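Local coordinates for cyclic dimeric GMP binding protein (Pseudomonas fluorescens, PDB 3PJV), which acts in c-di-GMP-mediated inside-out signalling that controls periplasmic proteolysis, here represented by its periplasmic domain, at the interface of chains A and B. Numbering follows the deposited sequence. Chains: chain A/B, Cyclic dimeric GMP binding protein.

The interface of chains A and B. Residues chain A 21, 24-25, 28, 55, 57-58; chain B 96-98, 110, 112.
B:Val112, on strand 105-114 of chain B, pushes its side chain between helix 6-32 on one side and A:Tyr55 and the start of strand 57-62 on the other. The packing is apolar. The two branches of the valine divide the work. CG1, anti to the backbone N (chi1 174°), reaches the tyrosine ring obliquely from one face, out beyond the rim, 3.3 Å from A:Tyr55 CD1; A:Ala21 and A:Ala24 border the same methyl from the helix. CG2 turns along the helix instead and sits 3.7 Å from A:Ala25 CA, with the CG1 of A:Ile58 flanking it more loosely at 4.2 Å.

Two residues back along the strand, B:Val110 faces the helix too. Its CG1, likewise anti to the backbone N (chi1 177°), touches A:Leu28 CD2 at 3.8 Å, the two side chains crossing at about a right angle. The small side chain of A:Ala25 probably helps strand 94-102 come close; its CB rests over the backbone of B:Gly96 and B:Asp97, 3.8 Å from B:Asp97 CA.

The strands also pair as an antiparallel bridge at A:Ile58 and B:Val112, while the polar atoms of the residues described here form no bond across the contact. With its two-fold twin, this patch suggests an intertwined dimer in which each chain's hairpin packs against the partner's helix. At the far end, B:Ala98 CB lies 3.5 Å from the carbonyl oxygen A:Ala25 O.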
# COMPACT_ATOMS: atom_id res chain seq x y z
N ALA A 21 8.48 -2.63 4.40
CA ALA A 21 9.65 -1.92 3.88
C ALA A 21 10.67 -2.89 3.30
O ALA A 21 11.23 -2.65 2.22
CB ALA A 21 10.28 -1.05 4.97
N ALA A 24 9.54 -4.28 -0.10
CA ALA A 24 9.69 -3.28 -1.16
C ALA A 24 11.15 -3.17 -1.60
O ALA A 24 11.43 -3.05 -2.79
CB ALA A 24 9.17 -1.90 -0.69
N ALA A 25 12.07 -3.19 -0.63
CA ALA A 25 13.49 -3.07 -0.95
C ALA A 25 13.94 -4.28 -1.76
O ALA A 25 14.66 -4.17 -2.74
CB ALA A 25 14.33 -2.95 0.32
N LEU A 28 12.48 -4.14 -5.25
CA LEU A 28 13.07 -3.08 -6.05
C LEU A 28 14.48 -3.46 -6.46
O LEU A 28 14.88 -3.28 -7.62
CB LEU A 28 13.03 -1.74 -5.29
CG LEU A 28 13.60 -0.47 -5.96
CD1 LEU A 28 13.07 -0.32 -7.38
CD2 LEU A 28 13.29 0.78 -5.13
N TYR A 55 5.70 5.05 0.97
CA TYR A 55 7.06 5.06 1.53
C TYR A 55 7.50 6.47 1.90
O TYR A 55 7.33 7.40 1.10
CB TYR A 55 8.06 4.39 0.58
CG TYR A 55 7.54 3.04 0.14
CD1 TYR A 55 7.67 1.94 0.98
CD2 TYR A 55 6.86 2.90 -1.06
CE1 TYR A 55 7.15 0.71 0.61
CE2 TYR A 55 6.34 1.67 -1.43
CZ TYR A 55 6.49 0.58 -0.59
OH TYR A 55 5.97 -0.64 -0.94
N SER A 57 10.56 7.25 2.32
CA SER A 57 11.79 7.44 1.55
C SER A 57 12.25 6.17 0.83
O SER A 57 12.00 5.06 1.29
CB SER A 57 12.90 7.94 2.48
OG SER A 57 13.29 6.93 3.40
N ILE A 58 12.91 6.37 -0.31
CA ILE A 58 13.62 5.29 -1.02
C ILE A 58 14.91 5.89 -1.54
O ILE A 58 14.91 6.98 -2.11
CB ILE A 58 12.82 4.74 -2.20
CG1 ILE A 58 11.48 4.18 -1.72
CG2 ILE A 58 13.60 3.62 -2.93
CD1 ILE A 58 10.61 3.67 -2.84
N GLY B 96 13.92 -1.16 5.56
CA GLY B 96 14.45 -2.39 5.01
C GLY B 96 15.46 -2.06 3.93
O GLY B 96 15.40 -1.00 3.31
N ASP B 97 16.39 -2.97 3.71
CA ASP B 97 17.34 -2.77 2.63
C ASP B 97 17.66 -4.06 1.90
O ASP B 97 17.49 -5.16 2.44
CB ASP B 97 18.61 -2.10 3.14
CG ASP B 97 19.25 -2.85 4.28
OD1 ASP B 97 19.71 -3.99 4.04
OD2 ASP B 97 19.29 -2.32 5.40
N ALA B 98 18.12 -3.91 0.66
CA ALA B 98 18.49 -5.07 -0.14
C ALA B 98 19.63 -4.70 -1.08
O ALA B 98 19.80 -3.53 -1.43
CB ALA B 98 17.30 -5.53 -0.95
N VAL B 110 19.67 -0.78 -1.94
CA VAL B 110 18.36 -0.13 -1.95
C VAL B 110 17.87 -0.01 -0.52
O VAL B 110 17.87 -1.00 0.22
CB VAL B 110 17.33 -0.96 -2.76
CG1 VAL B 110 15.95 -0.32 -2.69
CG2 VAL B 110 17.80 -1.14 -4.19
N VAL B 112 14.67 1.44 1.96
CA VAL B 112 13.26 1.85 1.96
C VAL B 112 12.82 2.13 3.38
O VAL B 112 13.22 1.43 4.30
CB VAL B 112 12.35 0.74 1.36
CG1 VAL B 112 10.86 1.12 1.51
CG2 VAL B 112 12.71 0.49 -0.11